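Predicted sugar phosphatases of the HAD superfamily (Cytophaga hutchinsonii, PDB 2HX1) probably hydrolyses phosphate esters of sugars, using a bound magnesium ion. Local coordinates at residues I17-A21 with F22-K26; L25-N29 with G30-G34; K118-V122 with S123-D127. All blocks are in the same frame, centred on the assembly; numbering follows the deposited sequence.

In the fold
Contacts 1 and 2 are consecutive and share Leu25 and Lys26. Contact 1 runs from strand 16-19, within the six-stranded parallel core sheet, into the magnesium site, and contact 2 is the hairpin that follows. Their centres lie about 10 Å apart, and they meet where Leu32 CD2 packs 3.2 Å from Val24 O. The side chain of Phe22 is about 4 Å from a bound HEPES molecule, and that of Lys26 about 9 Å from the magnesium. Contact 3 stands apart in the second, five-stranded sheet, consistent with a cap domain; its centre is about 34 Å from that of contact 1 and about 36 Å from that of contact 2.

Contact 1 of 3, residues I17-A21 with F22-K26; sequences IFFDA and FGVLK. With MG (magnesium ion), chain E.
Phe19, the last residue of strand 16-19, meets Leu25 and Val24 from the turn that follows, an arrangement consistent with the first HAD motif and the squiggle after it. The side chains of Phe19 and Leu25 cross at about a right angle, with Phe19 CD1 4.0 Å from Leu25 CD2, while Val24 CG1 lies at the ring edge. Helix 35-44 packs on both Phe19 and Leu25. Next comes Asp20, whose CG stands anti to the backbone N (chi1 174°), carrying the carboxylate forward to the metal. Its OD2 binds magnesium at 2.0 Å. Two residues on, where the motif usually has a second aspartate, Phe22 serves the metal through its backbone O; Asp233 and three waters make up the rest of the shell. Asp20 OD1 instead accepts a hydrogen bond from metal-bound water 1 at 2.7 Å and forms a salt bridge with Lys204, so both carboxylate oxygens are held. Val24 CB lies 3.3 Å from Asp20 O. Ala21 then turns the chain: Leu25 N donates to Ala21 O at 2.8 Å, nearly straight (170°) and in the carbonyl plane. Val24 N also donates to Ala21 O, at 3.1 Å and tilted from the plane. A third approach, from Lys26 N, is weak. Beyond Ala21, Lys26 CE sits 3.5 Å above one face of the Phe22 ring, offset toward its rim.

Contact 2 of 3, residues L25-N29 with G30-G34; sequences LKTYN and GLLPG
A tight antiparallel hairpin joins strands 26-27 and 30-31, with Thr27 and Gly30 as its hydrogen-bonded pair. Thr27 N donates to Gly30 O at 2.9 Å, and Gly30 N returns a bond to Thr27 O at 3.1 Å, less directly, from above the carbonyl plane. Tyr28 and Asn29 thus form the corners of a type I turn, and Gly30 follows with a positive phi (96°) that suits a residue without a beta carbon. Lys26 and Leu31 make the non-hydrogen-bonded pair, their side chains diverging. One residue further, Leu32 N donates almost straight (174°) to Leu25 O at 3.0 Å. The hairpin probably corresponds to the flap that follows the squiggle in HAD phosphatases; the Lys26 side chain is about 7 Å from a bound HEPES molecule. Thr27 chi1 (57°) sets CG2 anti to the carbonyl carbon, beside the backbone N, where it meets Leu32 CD1, the two side chains crossing at about a right angle. The 3.3 Å between Thr27 CG2 and Leu32 CD1 is tighter than usual, so the modelled fit there is doubtful. Water 4 lies 2.7 Å from Asn29 OD1 and 2.9 Å from Leu31 O, but its protons cannot serve every acceptor in reach.

Contact 3 of 3, residues K118-V122 with S123-D127; sequences KMLPV and SAIDD
Pro121 O accepts the N-H of Ala124 at 2.9 Å, the shortest polar bond of this turn. The next carbonyl repeats the pattern, with Val122 O taking the N-H of Ile125 at 3.0 Å. Both donors come from above the carbonyl planes, 48° and 56° out of them respectively, and each bond spans three residues, so Val122 and Ser123 form a short 3-10 turn. Leu120 reaches over with both branches: its CD2 is 4.1 Å from Ala124 CB and its CD1 4.3 Å from Ile125 CD1. Pro121 CG packs 4.0 Å from the same Ala124 methyl, CB. Ser123 OG lies between its own backbone N and carbonyl carbon (chi1 62°), which turns the hydroxyl back onto the proline ring, 3.3 Å from Pro121 CG. The turn ends strand 117-121, an outermost strand, within this chain, of the five-stranded parallel sheet, and leads on toward strand 133-138; such a sheet, flanked by helices, is consistent with the C2-type cap of HAD phosphatases. Strand 98-103 pairs with the strand by backbone bonds, including one between Tyr102 and Val122. The side chain of Val122 packs on Lys152 and Thr153 of helix 146-159. Past the turn, Asn129 ties the chain down, its ND2 bonded to Ala124 O and its OD1 to Asp126 N. Ile125 CG1 rests 3.6 Å from Val122 O, in the turn.

Contact 1 of 3, residues I17-A21 with F22-K26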
ATOM      1  N   ILE A  17     -28.076  14.292 -18.046  1.00 21.87           N
ATOM      2  CA  ILE A  17     -26.868  13.502 -18.228  1.00 21.28           C
ATOM      3  C   ILE A  17     -25.705  14.239 -17.553  1.00 21.79           C
ATOM      4  O   ILE A  17     -25.578  15.463 -17.682  1.00 24.19           O
ATOM      5  CB  ILE A  17     -26.543  13.260 -19.759  1.00 23.29           C
ATOM      6  CG1 ILE A  17     -27.806  12.896 -20.543  1.00 23.12           C
ATOM      7  CG2 ILE A  17     -25.506  12.154 -19.954  1.00 20.91           C
ATOM      8  CD1 ILE A  17     -28.433  11.570 -20.094  1.00 22.60           C
ATOM      9  N   PHE A  18     -24.889  13.507 -16.804  1.00 21.31           N
ATOM     10  CA  PHE A  18     -23.568  13.984 -16.383  1.00 22.41           C
ATOM     11  C   PHE A  18     -22.499  13.265 -17.216  1.00 22.36           C
ATOM     12  O   PHE A  18     -22.450  12.051 -17.233  1.00 19.65           O
ATOM     13  CB  PHE A  18     -23.271  13.723 -14.888  1.00 23.39           C
ATOM     14  CG  PHE A  18     -24.231  14.389 -13.914  1.00 23.13           C
ATOM     15  CD1 PHE A  18     -25.145  15.343 -14.305  1.00 20.76           C
ATOM     16  CD2 PHE A  18     -24.158  14.084 -12.562  1.00 27.11           C
ATOM     17  CE1 PHE A  18     -25.996  15.942 -13.381  1.00 22.71           C
ATOM     18  CE2 PHE A  18     -25.036  14.667 -11.652  1.00 17.16           C
ATOM     19  CZ  PHE A  18     -25.923  15.607 -12.066  1.00 22.00           C
ATOM     20  N   PHE A  19     -21.682  14.046 -17.926  1.00 20.71           N
ATOM     21  CA  PHE A  19     -20.625  13.521 -18.769  1.00 21.37           C
ATOM     22  C   PHE A  19     -19.260  13.769 -18.112  1.00 20.30           C
ATOM     23  O   PHE A  19     -18.966  14.892 -17.778  1.00 19.44           O
ATOM     24  CB  PHE A  19     -20.616  14.240 -20.123  1.00 22.61           C
ATOM     25  CG  PHE A  19     -21.740  13.847 -21.068  1.00 23.43           C
ATOM     26  CD1 PHE A  19     -21.709  12.649 -21.757  1.00 25.17           C
ATOM     27  CD2 PHE A  19     -22.784  14.696 -21.298  1.00 18.94           C
ATOM     28  CE1 PHE A  19     -22.704  12.305 -22.625  1.00 27.83           C
ATOM     29  CE2 PHE A  19     -23.793  14.346 -22.165  1.00 25.83           C
ATOM     30  CZ  PHE A  19     -23.738  13.180 -22.848  1.00 26.84           C
ATOM     31  N   ASP A  20     -18.463  12.721 -17.896  1.00 19.48           N
ATOM     32  CA  ASP A  20     -17.019  12.867 -17.775  1.00 22.20           C
ATOM     33  C   ASP A  20     -16.501  13.354 -19.142  1.00 22.99           C
ATOM     34  O   ASP A  20     -17.155  13.093 -20.158  1.00 21.96           O
ATOM     35  CB  ASP A  20     -16.384  11.525 -17.390  1.00 24.13           C
ATOM     36  CG  ASP A  20     -14.868  11.564 -17.381  1.00 22.83           C
ATOM     37  OD1 ASP A  20     -14.290  12.528 -16.861  1.00 22.32           O
ATOM     38  OD2 ASP A  20     -14.251  10.616 -17.905  1.00 22.89           O
ATOM     39  N   ALA A  21     -15.371  14.071 -19.179  1.00 22.57           N
ATOM     40  CA  ALA A  21     -14.876  14.633 -20.453  1.00 23.56           C
ATOM     41  C   ALA A  21     -13.859  13.677 -21.075  1.00 23.95           C
ATOM     42  O   ALA A  21     -14.167  13.048 -22.066  1.00 23.83           O
ATOM     43  CB  ALA A  21     -14.308  16.024 -20.290  1.00 22.99           C
ATOM     44  N   PHE A  22     -12.687  13.506 -20.466  1.00 23.89           N
ATOM     45  CA  PHE A  22     -11.635  12.706 -21.085  1.00 24.84           C
ATOM     46  C   PHE A  22     -11.972  11.211 -21.077  1.00 24.50           C
ATOM     47  O   PHE A  22     -12.374  10.646 -20.041  1.00 23.99           O
ATOM     48  CB  PHE A  22     -10.259  12.984 -20.458  1.00 26.48           C
ATOM     49  CG  PHE A  22      -9.567  14.202 -21.016  1.00 29.61           C
ATOM     50  CD1 PHE A  22      -8.910  14.149 -22.238  1.00 37.17           C
ATOM     51  CD2 PHE A  22      -9.558  15.411 -20.312  1.00 39.87           C
ATOM     52  CE1 PHE A  22      -8.265  15.290 -22.762  1.00 39.28           C
ATOM     53  CE2 PHE A  22      -8.910  16.547 -20.828  1.00 37.78           C
ATOM     54  CZ  PHE A  22      -8.260  16.479 -22.046  1.00 35.70           C
ATOM     55  N   GLY A  23     -11.838  10.603 -22.251  1.00 21.90           N
ATOM     56  CA  GLY A  23     -12.183   9.208 -22.495  1.00 21.76           C
ATOM     57  C   GLY A  23     -13.608   8.970 -22.918  1.00 22.55           C
ATOM     58  O   GLY A  23     -13.991   7.819 -23.202  1.00 24.25           O
ATOM     59  N   VAL A  24     -14.384  10.045 -22.940  1.00 22.33           N
ATOM     60  CA  VAL A  24     -15.822  10.015 -23.187  1.00 22.58           C
ATOM     61  C   VAL A  24     -16.210  11.002 -24.304  1.00 22.43           C
ATOM     62  O   VAL A  24     -16.861  10.623 -25.277  1.00 23.44           O
ATOM     63  CB  VAL A  24     -16.584  10.371 -21.896  1.00 20.72           C
ATOM     64  CG1 VAL A  24     -18.099  10.352 -22.112  1.00 15.32           C
ATOM     65  CG2 VAL A  24     -16.170   9.406 -20.739  1.00 24.06           C
ATOM     66  N   LEU A  25     -15.837  12.261 -24.148  1.00 23.73           N
ATOM     67  CA  LEU A  25     -16.148  13.305 -25.131  1.00 25.53           C
ATOM     68  C   LEU A  25     -14.950  13.615 -26.013  1.00 28.67           C
ATOM     69  O   LEU A  25     -15.108  14.048 -27.154  1.00 28.35           O
ATOM     70  CB  LEU A  25     -16.562  14.607 -24.449  1.00 22.44           C
ATOM     71  CG  LEU A  25     -17.804  14.613 -23.561  1.00 24.62           C
ATOM     72  CD1 LEU A  25     -18.010  16.024 -23.008  1.00 16.91           C
ATOM     73  CD2 LEU A  25     -19.029  14.111 -24.304  1.00 15.43           C
ATOM     74  N   LYS A  26     -13.757  13.415 -25.467  1.00 30.79           N
ATOM     75  CA  LYS A  26     -12.523  13.755 -26.161  1.00 32.98           C
ATOM     76  C   LYS A  26     -11.381  12.895 -25.641  1.00 33.08           C
ATOM     77  O   LYS A  26     -11.505  12.263 -24.587  1.00 29.89           O
ATOM     78  CB  LYS A  26     -12.219  15.249 -26.005  1.00 32.21           C
ATOM     79  CG  LYS A  26     -11.998  15.711 -24.575  1.00 34.49           C
ATOM     80  CD  LYS A  26     -11.717  17.213 -24.546  1.00 36.05           C
ATOM     81  CE  LYS A  26     -11.426  17.717 -23.151  1.00 44.68           C
ATOM     82  NZ  LYS A  26     -10.862  19.098 -23.155  1.00 48.41           N
TER
HETATM   83 MG    MG E 300     -12.447   9.886 -18.181  1.00 20.52          MG
HETATM   84  O   HOH W   1     -11.778  11.695 -17.481  1.00 16.52           O
HETATM   85  O   HOH W   2     -12.694   9.231 -16.148  1.00 20.67           O
HETATM   86  O   HOH W   3     -10.573   9.255 -18.457  1.00 20.47           O

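Contact 2 of 3, residues L25-N29 with G30-G34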
ATOM      1  N   LEU A  25     -15.837  12.261 -24.148  1.00 23.73           N
ATOM      2  CA  LEU A  25     -16.148  13.305 -25.131  1.00 25.53           C
ATOM      3  C   LEU A  25     -14.950  13.615 -26.013  1.00 28.67           C
ATOM      4  O   LEU A  25     -15.108  14.048 -27.154  1.00 28.35           O
ATOM      5  CB  LEU A  25     -16.562  14.607 -24.449  1.00 22.44           C
ATOM      6  CG  LEU A  25     -17.804  14.613 -23.561  1.00 24.62           C
ATOM      7  CD1 LEU A  25     -18.010  16.024 -23.008  1.00 16.91           C
ATOM      8  CD2 LEU A  25     -19.029  14.111 -24.304  1.00 15.43           C
ATOM      9  N   LYS A  26     -13.757  13.415 -25.467  1.00 30.79           N
ATOM     10  CA  LYS A  26     -12.523  13.755 -26.161  1.00 32.98           C
ATOM     11  C   LYS A  26     -11.381  12.895 -25.641  1.00 33.08           C
ATOM     12  O   LYS A  26     -11.505  12.263 -24.587  1.00 29.89           O
ATOM     13  CB  LYS A  26     -12.219  15.249 -26.005  1.00 32.21           C
ATOM     14  CG  LYS A  26     -11.998  15.711 -24.575  1.00 34.49           C
ATOM     15  CD  LYS A  26     -11.717  17.213 -24.546  1.00 36.05           C
ATOM     16  CE  LYS A  26     -11.426  17.717 -23.151  1.00 44.68           C
ATOM     17  NZ  LYS A  26     -10.862  19.098 -23.155  1.00 48.41           N
ATOM     18  N   THR A  27     -10.288  12.870 -26.409  1.00 34.61           N
ATOM     19  CA  THR A  27      -9.107  12.043 -26.135  1.00 36.28           C
ATOM     20  C   THR A  27      -7.861  12.858 -26.462  1.00 38.53           C
ATOM     21  O   THR A  27      -7.953  14.075 -26.653  1.00 40.04           O
ATOM     22  CB  THR A  27      -9.071  10.776 -26.982  1.00 36.74           C
ATOM     23  OG1 THR A  27      -9.109  11.124 -28.383  1.00 38.92           O
ATOM     24  CG2 THR A  27     -10.234   9.881 -26.634  1.00 37.86           C
ATOM     25  N   TYR A  28      -6.708  12.197 -26.502  1.00 39.86           N
ATOM     26  CA  TYR A  28      -5.431  12.888 -26.765  1.00 42.33           C
ATOM     27  C   TYR A  28      -5.442  13.719 -28.055  1.00 44.03           C
ATOM     28  O   TYR A  28      -4.902  14.827 -28.089  1.00 44.27           O
ATOM     29  CB  TYR A  28      -4.251  11.913 -26.791  1.00 42.08           C
ATOM     30  CG  TYR A  28      -4.389  10.752 -27.728  1.00 37.18           C
ATOM     31  CD1 TYR A  28      -5.024   9.593 -27.330  1.00 36.92           C
ATOM     32  CD2 TYR A  28      -3.855  10.806 -29.009  1.00 42.60           C
ATOM     33  CE1 TYR A  28      -5.138   8.502 -28.189  1.00 42.91           C
ATOM     34  CE2 TYR A  28      -3.958   9.725 -29.888  1.00 38.87           C
ATOM     35  CZ  TYR A  28      -4.604   8.577 -29.471  1.00 43.88           C
ATOM     36  OH  TYR A  28      -4.720   7.504 -30.338  1.00 51.94           O
ATOM     37  N   ASN A  29      -6.091  13.205 -29.095  1.00 43.36           N
ATOM     38  CA  ASN A  29      -6.130  13.918 -30.367  1.00 44.26           C
ATOM     39  C   ASN A  29      -7.451  14.668 -30.612  1.00 42.68           C
ATOM     40  O   ASN A  29      -7.924  14.730 -31.732  1.00 43.41           O
ATOM     41  CB  ASN A  29      -5.793  12.965 -31.528  1.00 45.92           C
ATOM     42  CG  ASN A  29      -6.658  11.734 -31.535  1.00 47.12           C
ATOM     43  OD1 ASN A  29      -7.748  11.728 -30.958  1.00 48.95           O
ATOM     44  ND2 ASN A  29      -6.169  10.672 -32.162  1.00 48.75           N
ATOM     45  N   GLY A  30      -8.044  15.220 -29.557  1.00 38.81           N
ATOM     46  CA  GLY A  30      -9.231  16.055 -29.687  1.00 36.33           C
ATOM     47  C   GLY A  30     -10.560  15.350 -29.468  1.00 34.42           C
ATOM     48  O   GLY A  30     -10.628  14.285 -28.873  1.00 33.71           O
ATOM     49  N   LEU A  31     -11.626  15.974 -29.950  1.00 31.97           N
ATOM     50  CA  LEU A  31     -12.990  15.454 -29.808  1.00 32.51           C
ATOM     51  C   LEU A  31     -13.141  14.081 -30.432  1.00 31.89           C
ATOM     52  O   LEU A  31     -12.545  13.817 -31.486  1.00 32.24           O
ATOM     53  CB  LEU A  31     -13.989  16.401 -30.506  1.00 30.46           C
ATOM     54  CG  LEU A  31     -14.115  17.832 -30.010  1.00 32.12           C
ATOM     55  CD1 LEU A  31     -15.085  18.645 -30.891  1.00 28.41           C
ATOM     56  CD2 LEU A  31     -14.536  17.822 -28.548  1.00 29.23           C
ATOM     57  N   LEU A  32     -13.932  13.213 -29.795  1.00 30.14           N
ATOM     58  CA  LEU A  32     -14.301  11.934 -30.402  1.00 32.82           C
ATOM     59  C   LEU A  32     -15.115  12.214 -31.652  1.00 32.02           C
ATOM     60  O   LEU A  32     -16.041  13.019 -31.615  1.00 30.71           O
ATOM     61  CB  LEU A  32     -15.136  11.070 -29.453  1.00 36.15           C
ATOM     62  CG  LEU A  32     -14.388   9.932 -28.748  1.00 36.86           C
ATOM     63  CD1 LEU A  32     -13.123  10.419 -28.050  1.00 39.90           C
ATOM     64  CD2 LEU A  32     -15.340   9.242 -27.793  1.00 37.86           C
ATOM     65  N   PRO A  33     -14.755  11.595 -32.782  1.00 34.16           N
ATOM     66  CA  PRO A  33     -15.488  11.998 -34.005  1.00 34.86           C
ATOM     67  C   PRO A  33     -16.981  11.750 -33.882  1.00 34.24           C
ATOM     68  O   PRO A  33     -17.382  10.676 -33.477  1.00 35.82           O
ATOM     69  CB  PRO A  33     -14.885  11.124 -35.086  1.00 32.71           C
ATOM     70  CG  PRO A  33     -13.532  10.727 -34.539  1.00 37.35           C
ATOM     71  CD  PRO A  33     -13.732  10.575 -33.058  1.00 34.27           C
ATOM     72  N   GLY A  34     -17.782  12.756 -34.187  1.00 34.29           N
ATOM     73  CA  GLY A  34     -19.240  12.643 -34.134  1.00 34.15           C
ATOM     74  C   GLY A  34     -19.892  13.128 -32.848  1.00 34.37           C
ATOM     75  O   GLY A  34     -21.115  13.288 -32.790  1.00 33.46           O
TER
HETATM   76  O   HOH W   4     -10.449  11.865 -30.893  1.00 35.51           O

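Contact 3 of 3, residues K118-V122 with S123-D127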
ATOM      1  N   LYS A 118      -1.737  35.547  -1.987  1.00 37.81           N
ATOM      2  CA  LYS A 118      -0.874  35.587  -3.149  1.00 36.93           C
ATOM      3  C   LYS A 118      -0.586  34.151  -3.558  1.00 35.39           C
ATOM      4  O   LYS A 118      -0.234  33.309  -2.721  1.00 34.04           O
ATOM      5  CB  LYS A 118       0.422  36.361  -2.882  1.00 38.68           C
ATOM      6  CG  LYS A 118       0.719  36.638  -1.416  1.00 42.83           C
HETATM    7  N   MSE A 119      -0.788  33.882  -4.843  1.00 32.22           N
HETATM    8  CA  MSE A 119      -0.386  32.640  -5.469  1.00 29.40           C
HETATM    9  C   MSE A 119       1.087  32.782  -5.836  1.00 28.17           C
HETATM   10  O   MSE A 119       1.458  33.779  -6.465  1.00 28.16           O
HETATM   11  CB  MSE A 119      -1.144  32.440  -6.764  1.00 29.62           C
HETATM   12  CG  MSE A 119      -2.649  32.350  -6.635  1.00 35.15           C
HETATM   13 SE   MSE A 119      -3.165  30.796  -5.683  0.70 45.98          SE
HETATM   14  CE  MSE A 119      -2.793  29.391  -7.094  1.00 30.78           C
ATOM     15  N   LEU A 120       1.912  31.800  -5.444  1.00 26.74           N
ATOM     16  CA  LEU A 120       3.318  31.676  -5.918  1.00 23.27           C
ATOM     17  C   LEU A 120       3.687  30.218  -6.240  1.00 21.06           C
ATOM     18  O   LEU A 120       3.289  29.290  -5.519  1.00 20.76           O
ATOM     19  CB  LEU A 120       4.311  32.176  -4.864  1.00 22.41           C
ATOM     20  CG  LEU A 120       4.494  33.684  -4.628  1.00 29.47           C
ATOM     21  CD1 LEU A 120       5.268  33.903  -3.342  1.00 21.14           C
ATOM     22  CD2 LEU A 120       5.237  34.341  -5.771  1.00 29.08           C
ATOM     23  N   PRO A 121       4.500  30.012  -7.280  1.00 18.80           N
ATOM     24  CA  PRO A 121       4.935  28.658  -7.553  1.00 20.42           C
ATOM     25  C   PRO A 121       5.841  28.175  -6.435  1.00 21.88           C
ATOM     26  O   PRO A 121       6.558  28.989  -5.816  1.00 23.94           O
ATOM     27  CB  PRO A 121       5.728  28.796  -8.843  1.00 19.18           C
ATOM     28  CG  PRO A 121       6.217  30.188  -8.830  1.00 23.67           C
ATOM     29  CD  PRO A 121       5.102  30.978  -8.204  1.00 19.53           C
ATOM     30  N   VAL A 122       5.843  26.871  -6.177  1.00 22.51           N
ATOM     31  CA  VAL A 122       6.780  26.300  -5.186  1.00 21.44           C
ATOM     32  C   VAL A 122       8.225  26.789  -5.415  1.00 21.90           C
ATOM     33  O   VAL A 122       8.946  27.024  -4.453  1.00 22.50           O
ATOM     34  CB  VAL A 122       6.709  24.742  -5.122  1.00 22.35           C
ATOM     35  CG1 VAL A 122       7.894  24.170  -4.344  1.00 14.84           C
ATOM     36  CG2 VAL A 122       5.387  24.289  -4.463  1.00 16.55           C
ATOM     37  N   SER A 123       8.612  27.006  -6.667  1.00 21.67           N
ATOM     38  CA  SER A 123       9.945  27.486  -7.010  1.00 22.20           C
ATOM     39  C   SER A 123      10.316  28.831  -6.400  1.00 25.50           C
ATOM     40  O   SER A 123      11.502  29.124  -6.228  1.00 24.99           O
ATOM     41  CB  SER A 123      10.048  27.670  -8.518  1.00 24.86           C
ATOM     42  OG  SER A 123       9.124  28.648  -8.932  1.00 26.54           O
ATOM     43  N   ALA A 124       9.315  29.660  -6.106  1.00 26.35           N
ATOM     44  CA  ALA A 124       9.541  30.993  -5.517  1.00 25.27           C
ATOM     45  C   ALA A 124       9.422  31.004  -4.008  1.00 24.95           C
ATOM     46  O   ALA A 124       9.306  32.093  -3.402  1.00 26.45           O
ATOM     47  CB  ALA A 124       8.578  32.023  -6.124  1.00 23.66           C
ATOM     48  N   ILE A 125       9.441  29.818  -3.389  1.00 25.32           N
ATOM     49  CA  ILE A 125       9.356  29.717  -1.950  1.00 24.57           C
ATOM     50  C   ILE A 125      10.735  29.414  -1.404  1.00 28.31           C
ATOM     51  O   ILE A 125      11.445  28.552  -1.932  1.00 27.66           O
ATOM     52  CB  ILE A 125       8.414  28.597  -1.473  1.00 26.08           C
ATOM     53  CG1 ILE A 125       7.008  28.817  -2.025  1.00 25.46           C
ATOM     54  CG2 ILE A 125       8.402  28.531   0.078  1.00 21.38           C
ATOM     55  CD1 ILE A 125       6.355  30.089  -1.588  1.00 19.31           C
ATOM     56  N   ASP A 126      11.103  30.140  -0.351  1.00 31.06           N
ATOM     57  CA  ASP A 126      12.374  29.959   0.327  1.00 33.15           C
ATOM     58  C   ASP A 126      12.227  30.379   1.780  1.00 33.12           C
ATOM     59  O   ASP A 126      11.136  30.764   2.217  1.00 32.30           O
ATOM     60  CB  ASP A 126      13.451  30.835  -0.340  1.00 33.98           C
ATOM     61  CG  ASP A 126      13.089  32.333  -0.348  1.00 40.19           C
ATOM     62  OD1 ASP A 126      12.414  32.823   0.599  1.00 40.61           O
ATOM     63  OD2 ASP A 126      13.466  33.034  -1.323  1.00 40.84           O
ATOM     64  N   ASP A 127      13.328  30.335   2.518  1.00 33.47           N
ATOM     65  CA  ASP A 127      13.319  30.730   3.922  1.00 34.76           C
ATOM     66  C   ASP A 127      12.787  32.158   4.130  1.00 31.32           C
ATOM     67  O   ASP A 127      12.263  32.504   5.181  1.00 30.83           O
ATOM     68  CB  ASP A 127      14.732  30.566   4.494  1.00 37.96           C
ATOM     69  CG  ASP A 127      15.131  29.105   4.617  1.00 47.67           C
ATOM     70  OD1 ASP A 127      14.267  28.268   4.985  1.00 56.77           O
ATOM     71  OD2 ASP A 127      16.309  28.785   4.341  1.00 64.09           O
TER